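Local coordinates for protein serine racemase (Enterococcus faecalis, PDB 4ECL) that is the cytoplasmic part of VanTG, built like an alanine racemase, with a TIM-barrel-type N-terminal domain and a separate C-terminal domain, at residues S136-S148 against V185-P197. Numbering follows the deposited sequence.
Sequences STEDKDKILAAFS and VLDWLKSSGLNIP
K140 lays its methylenes across one face of the indole of W188: CB stands 3.5 Å from the centroid of the six-membered ring, almost on its normal, and CD rests 3.5 Å from W188 CG. Bends at chi2 (-104°) and chi4 lay the chain over the bicycle and turn NZ back to a weak hydrogen bond with T137 O. Lysine suits the place because its long aliphatic part covers the ring while the ammonium is carried on past it. On the other face of the indole sits S192 OG, itself bonded to W188 O at 3.0 Å. L144 puts CB at the ring edge and CD2 3.7 Å from S192 CB, a leucine branch serving a second partner.

F147, just past helix 140-146, offers its flat face to a methyl, L194 CD2, 3.5 Å from the ring centroid in a CH-pi contact. P197 CG lies at the edge of this ring, in its plane. L194 can reach it because a Schellman motif, with G193 at a positive phi that suits glycine, ends the helix and turns the chain back.

Between the two rings lies L189, whose forked end meets both sides: CD2 packs on L144 CB and I143 CG2, CD1 4.1 Å from F147 CE2. Nearer the start of the segments, V185 packs on I143 and T137.

The axes of segments 140-146 and 185-191, the latter the end of helix 169-191, cross at -61° on the outside of the barrel, 10.6 Å apart. Beneath them, I143 rests on I124 and I126 of strand 120-127, while L189 and P197 touch I157 and F147 touches V154 of the neighbouring parallel strand 152-158.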
ATOM      1  N   SER A 136     -30.719  -7.830   9.148  1.00 32.12           N
ATOM      2  CA  SER A 136     -30.832  -7.861  10.605  1.00 37.50           C
ATOM      3  C   SER A 136     -31.560  -9.117  11.063  1.00 36.43           C
ATOM      4  O   SER A 136     -32.350  -9.682  10.317  1.00 35.94           O
ATOM      5  CB  SER A 136     -31.549  -6.614  11.120  1.00 45.26           C
ATOM      6  OG  SER A 136     -30.766  -5.458  10.863  1.00 52.02           O
ATOM      7  N   THR A 137     -31.283  -9.563  12.282  1.00 37.92           N
ATOM      8  CA  THR A 137     -31.917 -10.771  12.794  1.00 41.67           C
ATOM      9  C   THR A 137     -33.384 -10.522  13.121  1.00 41.14           C
ATOM     10  O   THR A 137     -34.164 -11.467  13.213  1.00 40.35           O
ATOM     11  CB  THR A 137     -31.212 -11.318  14.044  1.00 42.94           C
ATOM     12  OG1 THR A 137     -31.068 -10.272  15.011  1.00 47.35           O
ATOM     13  CG2 THR A 137     -29.847 -11.870  13.689  1.00 42.13           C
ATOM     14  N   GLU A 138     -33.749  -9.255  13.303  1.00 45.38           N
ATOM     15  CA  GLU A 138     -35.141  -8.895  13.558  1.00 49.08           C
ATOM     16  C   GLU A 138     -35.952  -9.198  12.318  1.00 45.73           C
ATOM     17  O   GLU A 138     -36.926  -9.941  12.368  1.00 46.77           O
ATOM     18  CB  GLU A 138     -35.280  -7.404  13.862  1.00 55.75           C
ATOM     19  CG  GLU A 138     -34.053  -6.751  14.454  1.00 64.85           C
ATOM     20  CD  GLU A 138     -34.036  -6.806  15.964  1.00 74.69           C
ATOM     21  OE1 GLU A 138     -34.428  -7.855  16.520  1.00 79.14           O
ATOM     22  OE2 GLU A 138     -33.642  -5.797  16.593  1.00 75.95           O
ATOM     23  N   ASP A 139     -35.509  -8.640  11.198  1.00 44.64           N
ATOM     24  CA  ASP A 139     -36.287  -8.615   9.966  1.00 51.40           C
ATOM     25  C   ASP A 139     -36.403  -9.983   9.302  1.00 46.67           C
ATOM     26  O   ASP A 139     -36.040 -10.149   8.135  1.00 37.05           O
ATOM     27  CB  ASP A 139     -35.694  -7.590   8.986  1.00 60.67           C
ATOM     28  CG  ASP A 139     -35.411  -6.237   9.645  1.00 65.73           C
ATOM     29  OD1 ASP A 139     -36.033  -5.934  10.685  1.00 67.48           O
ATOM     30  OD2 ASP A 139     -34.563  -5.477   9.122  1.00 65.63           O
ATOM     31  N   LYS A 140     -36.934 -10.948  10.054  1.00 49.74           N
ATOM     32  CA  LYS A 140     -37.053 -12.337   9.615  1.00 48.65           C
ATOM     33  C   LYS A 140     -37.765 -12.445   8.279  1.00 41.70           C
ATOM     34  O   LYS A 140     -37.435 -13.295   7.448  1.00 39.67           O
ATOM     35  CB  LYS A 140     -37.831 -13.157  10.648  1.00 52.85           C
ATOM     36  CG  LYS A 140     -37.228 -13.154  12.034  1.00 53.08           C
ATOM     37  CD  LYS A 140     -36.526 -14.458  12.343  1.00 51.18           C
ATOM     38  CE  LYS A 140     -35.685 -14.323  13.600  1.00 54.19           C
ATOM     39  NZ  LYS A 140     -36.322 -13.381  14.568  1.00 57.33           N
ATOM     40  N   ASP A 141     -38.754 -11.586   8.068  1.00 34.11           N
ATOM     41  CA  ASP A 141     -39.567 -11.717   6.872  1.00 36.21           C
ATOM     42  C   ASP A 141     -38.800 -11.281   5.624  1.00 34.80           C
ATOM     43  O   ASP A 141     -38.923 -11.895   4.560  1.00 33.25           O
ATOM     44  CB  ASP A 141     -40.902 -10.984   7.032  1.00 42.89           C
ATOM     45  CG  ASP A 141     -41.894 -11.766   7.911  1.00 52.65           C
ATOM     46  OD1 ASP A 141     -42.354 -12.853   7.484  1.00 50.77           O
ATOM     47  OD2 ASP A 141     -42.205 -11.298   9.030  1.00 52.02           O
ATOM     48  N   LYS A 142     -37.993 -10.234   5.757  1.00 33.57           N
ATOM     49  CA  LYS A 142     -37.172  -9.790   4.636  1.00 37.23           C
ATOM     50  C   LYS A 142     -36.192 -10.884   4.194  1.00 35.09           C
ATOM     51  O   LYS A 142     -35.974 -11.093   3.000  1.00 39.81           O
ATOM     52  CB  LYS A 142     -36.447  -8.491   4.985  1.00 39.54           C
ATOM     53  CG  LYS A 142     -37.409  -7.364   5.371  1.00 35.36           C
ATOM     54  CD  LYS A 142     -36.666  -6.082   5.722  1.00 36.85           C
ATOM     55  CE  LYS A 142     -37.621  -4.977   6.185  1.00 36.99           C
ATOM     56  NZ  LYS A 142     -36.862  -3.772   6.633  1.00 35.20           N
ATOM     57  N   ILE A 143     -35.632 -11.603   5.160  1.00 30.63           N
ATOM     58  CA  ILE A 143     -34.724 -12.710   4.864  1.00 31.74           C
ATOM     59  C   ILE A 143     -35.430 -13.802   4.059  1.00 38.45           C
ATOM     60  O   ILE A 143     -34.929 -14.260   3.024  1.00 38.54           O
ATOM     61  CB  ILE A 143     -34.132 -13.312   6.156  1.00 32.32           C
ATOM     62  CG1 ILE A 143     -33.244 -12.277   6.856  1.00 33.86           C
ATOM     63  CG2 ILE A 143     -33.317 -14.582   5.843  1.00 31.16           C
ATOM     64  CD1 ILE A 143     -32.945 -12.598   8.313  1.00 32.85           C
ATOM     65  N   LEU A 144     -36.604 -14.209   4.533  1.00 37.16           N
ATOM     66  CA  LEU A 144     -37.366 -15.250   3.865  1.00 31.32           C
ATOM     67  C   LEU A 144     -37.786 -14.790   2.466  1.00 33.39           C
ATOM     68  O   LEU A 144     -37.773 -15.568   1.512  1.00 36.41           O
ATOM     69  CB  LEU A 144     -38.582 -15.643   4.715  1.00 39.21           C
ATOM     70  CG  LEU A 144     -39.518 -16.681   4.102  1.00 41.40           C
ATOM     71  CD1 LEU A 144     -38.767 -17.966   3.787  1.00 40.74           C
ATOM     72  CD2 LEU A 144     -40.695 -16.943   5.029  1.00 46.35           C
ATOM     73  N   ALA A 145     -38.149 -13.517   2.351  1.00 36.53           N
ATOM     74  CA  ALA A 145     -38.522 -12.940   1.065  1.00 38.86           C
ATOM     75  C   ALA A 145     -37.370 -13.003   0.060  1.00 38.63           C
ATOM     76  O   ALA A 145     -37.588 -13.195  -1.143  1.00 35.17           O
ATOM     77  CB  ALA A 145     -39.001 -11.507   1.247  1.00 36.04           C
ATOM     78  N   ALA A 146     -36.140 -12.867   0.557  1.00 36.40           N
ATOM     79  CA  ALA A 146     -34.974 -12.904  -0.310  1.00 33.34           C
ATOM     80  C   ALA A 146     -34.818 -14.291  -0.921  1.00 37.31           C
ATOM     81  O   ALA A 146     -34.154 -14.460  -1.945  1.00 34.94           O
ATOM     82  CB  ALA A 146     -33.727 -12.518   0.461  1.00 33.12           C
ATOM     83  N   PHE A 147     -35.437 -15.286  -0.288  1.00 30.85           N
ATOM     84  CA  PHE A 147     -35.412 -16.651  -0.806  1.00 37.44           C
ATOM     85  C   PHE A 147     -36.479 -16.893  -1.877  1.00 37.64           C
ATOM     86  O   PHE A 147     -36.601 -18.001  -2.402  1.00 35.90           O
ATOM     87  CB  PHE A 147     -35.599 -17.657   0.328  1.00 39.82           C
ATOM     88  CG  PHE A 147     -34.339 -17.984   1.059  1.00 37.38           C
ATOM     89  CD1 PHE A 147     -33.497 -18.981   0.593  1.00 29.74           C
ATOM     90  CD2 PHE A 147     -33.994 -17.305   2.218  1.00 37.33           C
ATOM     91  CE1 PHE A 147     -32.329 -19.289   1.259  1.00 24.84           C
ATOM     92  CE2 PHE A 147     -32.824 -17.606   2.893  1.00 31.35           C
ATOM     93  CZ  PHE A 147     -31.988 -18.607   2.413  1.00 28.26           C
ATOM     94  N   SER A 148     -37.252 -15.858  -2.187  1.00 37.45           N
ATOM     95  CA  SER A 148     -38.287 -15.959  -3.203  1.00 45.34           C
ATOM     96  C   SER A 148     -38.105 -14.945  -4.327  1.00 44.35           C
ATOM     97  O   SER A 148     -39.074 -14.548  -4.970  1.00 48.45           O
ATOM     98  CB  SER A 148     -39.674 -15.794  -2.569  1.00 50.75           C
ATOM     99  OG  SER A 148     -39.868 -16.747  -1.537  1.00 55.46           O
ATOM    100  N   VAL A 185     -32.310 -17.661  13.572  1.00 33.05           N
ATOM    101  CA  VAL A 185     -32.762 -17.319  12.223  1.00 32.70           C
ATOM    102  C   VAL A 185     -33.015 -18.573  11.392  1.00 32.96           C
ATOM    103  O   VAL A 185     -34.064 -18.706  10.754  1.00 32.23           O
ATOM    104  CB  VAL A 185     -31.748 -16.470  11.456  1.00 30.09           C
ATOM    105  CG1 VAL A 185     -32.155 -16.380   9.983  1.00 26.44           C
ATOM    106  CG2 VAL A 185     -31.613 -15.074  12.073  1.00 28.59           C
ATOM    107  N   LEU A 186     -32.046 -19.483  11.397  1.00 27.08           N
ATOM    108  CA  LEU A 186     -32.166 -20.738  10.658  1.00 31.97           C
ATOM    109  C   LEU A 186     -33.393 -21.559  11.090  1.00 35.71           C
ATOM    110  O   LEU A 186     -34.119 -22.093  10.247  1.00 35.12           O
ATOM    111  CB  LEU A 186     -30.900 -21.580  10.811  1.00 29.30           C
ATOM    112  CG  LEU A 186     -29.590 -20.972  10.310  1.00 28.25           C
ATOM    113  CD1 LEU A 186     -28.574 -22.074  10.054  1.00 27.45           C
ATOM    114  CD2 LEU A 186     -29.814 -20.159   9.058  1.00 27.80           C
ATOM    115  N   ASP A 187     -33.613 -21.661  12.399  1.00 33.32           N
ATOM    116  CA  ASP A 187     -34.752 -22.407  12.919  1.00 34.54           C
ATOM    117  C   ASP A 187     -36.038 -21.764  12.422  1.00 39.59           C
ATOM    118  O   ASP A 187     -36.948 -22.444  11.948  1.00 40.94           O
ATOM    119  CB  ASP A 187     -34.752 -22.401  14.445  1.00 47.18           C
ATOM    120  CG  ASP A 187     -33.621 -23.202  15.034  1.00 58.76           C
ATOM    121  OD1 ASP A 187     -33.094 -24.097  14.336  1.00 65.46           O
ATOM    122  OD2 ASP A 187     -33.262 -22.939  16.201  1.00 62.36           O
ATOM    123  N   TRP A 188     -36.099 -20.443  12.539  1.00 37.54           N
ATOM    124  CA  TRP A 188     -37.266 -19.695  12.100  1.00 34.81           C
ATOM    125  C   TRP A 188     -37.508 -19.904  10.605  1.00 32.27           C
ATOM    126  O   TRP A 188     -38.632 -20.140  10.187  1.00 38.59           O
ATOM    127  CB  TRP A 188     -37.101 -18.209  12.418  1.00 42.67           C
ATOM    128  CG  TRP A 188     -38.345 -17.395  12.150  1.00 42.05           C
ATOM    129  CD1 TRP A 188     -39.316 -17.069  13.046  1.00 47.39           C
ATOM    130  CD2 TRP A 188     -38.741 -16.818  10.902  1.00 38.75           C
ATOM    131  NE1 TRP A 188     -40.297 -16.331  12.434  1.00 51.59           N
ATOM    132  CE2 TRP A 188     -39.962 -16.158  11.114  1.00 48.11           C
ATOM    133  CE3 TRP A 188     -38.173 -16.793   9.623  1.00 41.43           C
ATOM    134  CZ2 TRP A 188     -40.632 -15.480  10.099  1.00 51.91           C
ATOM    135  CZ3 TRP A 188     -38.834 -16.126   8.617  1.00 48.31           C
ATOM    136  CH2 TRP A 188     -40.053 -15.476   8.858  1.00 52.58           C
ATOM    137  N   LEU A 189     -36.454 -19.817   9.800  1.00 28.64           N
ATOM    138  CA  LEU A 189     -36.574 -20.102   8.370  1.00 32.00           C
ATOM    139  C   LEU A 189     -37.117 -21.511   8.113  1.00 36.68           C
ATOM    140  O   LEU A 189     -38.023 -21.698   7.295  1.00 39.00           O
ATOM    141  CB  LEU A 189     -35.228 -19.916   7.655  1.00 28.36           C
ATOM    142  CG  LEU A 189     -34.717 -18.487   7.525  1.00 26.72           C
ATOM    143  CD1 LEU A 189     -33.293 -18.432   6.929  1.00 24.51           C
ATOM    144  CD2 LEU A 189     -35.704 -17.668   6.691  1.00 29.05           C
ATOM    145  N   LYS A 190     -36.568 -22.494   8.819  1.00 34.94           N
ATOM    146  CA  LYS A 190     -37.006 -23.878   8.680  1.00 43.60           C
ATOM    147  C   LYS A 190     -38.507 -24.009   8.932  1.00 50.12           C
ATOM    148  O   LYS A 190     -39.238 -24.644   8.163  1.00 51.79           O
ATOM    149  CB  LYS A 190     -36.250 -24.773   9.660  1.00 46.24           C
ATOM    150  CG  LYS A 190     -34.826 -25.093   9.245  1.00 58.10           C
ATOM    151  CD  LYS A 190     -34.179 -26.073  10.214  1.00 63.43           C
ATOM    152  CE  LYS A 190     -35.082 -27.276  10.447  1.00 66.89           C
ATOM    153  NZ  LYS A 190     -35.455 -27.939   9.165  1.00 71.09           N
ATOM    154  N   SER A 191     -38.955 -23.393  10.018  1.00 48.83           N
ATOM    155  CA  SER A 191     -40.352 -23.417  10.408  1.00 49.84           C
ATOM    156  C   SER A 191     -41.247 -22.844   9.316  1.00 51.44           C
ATOM    157  O   SER A 191     -42.415 -23.214   9.207  1.00 60.94           O
ATOM    158  CB  SER A 191     -40.529 -22.641  11.710  1.00 47.74           C
ATOM    159  OG  SER A 191     -39.712 -23.213  12.719  1.00 49.71           O
ATOM    160  N   SER A 192     -40.688 -21.949   8.507  1.00 42.99           N
ATOM    161  CA  SER A 192     -41.406 -21.335   7.392  1.00 39.45           C
ATOM    162  C   SER A 192     -41.392 -22.202   6.138  1.00 44.40           C
ATOM    163  O   SER A 192     -41.666 -21.711   5.042  1.00 53.33           O
ATOM    164  CB  SER A 192     -40.783 -19.987   7.043  1.00 40.32           C
ATOM    165  OG  SER A 192     -40.653 -19.169   8.191  1.00 49.27           O
ATOM    166  N   GLY A 193     -41.036 -23.474   6.292  1.00 42.25           N
ATOM    167  CA  GLY A 193     -40.996 -24.395   5.169  1.00 44.17           C
ATOM    168  C   GLY A 193     -39.778 -24.254   4.273  1.00 47.28           C
ATOM    169  O   GLY A 193     -39.762 -24.758   3.148  1.00 51.27           O
ATOM    170  N   LEU A 194     -38.750 -23.574   4.764  1.00 42.90           N
ATOM    171  CA  LEU A 194     -37.539 -23.369   3.968  1.00 40.91           C
ATOM    172  C   LEU A 194     -36.490 -24.433   4.271  1.00 41.35           C
ATOM    173  O   LEU A 194     -36.188 -24.688   5.439  1.00 41.64           O
ATOM    174  CB  LEU A 194     -36.966 -21.984   4.226  1.00 40.33           C
ATOM    175  CG  LEU A 194     -35.837 -21.602   3.272  1.00 48.01           C
ATOM    176  CD1 LEU A 194     -36.386 -21.431   1.860  1.00 47.26           C
ATOM    177  CD2 LEU A 194     -35.130 -20.342   3.749  1.00 49.57           C
ATOM    178  N   ASN A 195     -35.957 -25.068   3.223  1.00 41.25           N
ATOM    179  CA  ASN A 195     -34.779 -25.930   3.343  1.00 41.69           C
ATOM    180  C   ASN A 195     -33.495 -25.100   3.284  1.00 44.35           C
ATOM    181  O   ASN A 195     -33.200 -24.470   2.266  1.00 45.27           O
ATOM    182  CB  ASN A 195     -34.750 -26.986   2.235  1.00 47.14           C
ATOM    183  CG  ASN A 195     -35.949 -27.925   2.288  1.00 59.86           C
ATOM    184  OD1 ASN A 195     -36.489 -28.212   3.360  1.00 58.29           O
ATOM    185  ND2 ASN A 195     -36.366 -28.411   1.123  1.00 67.88           N
ATOM    186  N   ILE A 196     -32.741 -25.107   4.378  1.00 39.67           N
ATOM    187  CA  ILE A 196     -31.547 -24.279   4.520  1.00 37.66           C
ATOM    188  C   ILE A 196     -30.459 -24.626   3.493  1.00 37.27           C
ATOM    189  O   ILE A 196     -30.164 -25.800   3.265  1.00 33.35           O
ATOM    190  CB  ILE A 196     -30.977 -24.408   5.954  1.00 39.07           C
ATOM    191  CG1 ILE A 196     -32.096 -24.249   6.986  1.00 41.49           C
ATOM    192  CG2 ILE A 196     -29.860 -23.400   6.209  1.00 34.39           C
ATOM    193  CD1 ILE A 196     -32.858 -22.936   6.878  1.00 44.37           C
ATOM    194  N   PRO A 197     -29.869 -23.603   2.858  1.00 35.03           N
ATOM    195  CA  PRO A 197     -28.715 -23.823   1.969  1.00 32.02           C
ATOM    196  C   PRO A 197     -27.405 -24.031   2.743  1.00 33.78           C
ATOM    197  O   PRO A 197     -27.441 -24.284   3.951  1.00 33.47           O
ATOM    198  CB  PRO A 197     -28.656 -22.527   1.161  1.00 26.58           C
ATOM    199  CG  PRO A 197     -29.206 -21.492   2.086  1.00 26.63           C
ATOM    200  CD  PRO A 197     -30.309 -22.198   2.854  1.00 28.97           C
TER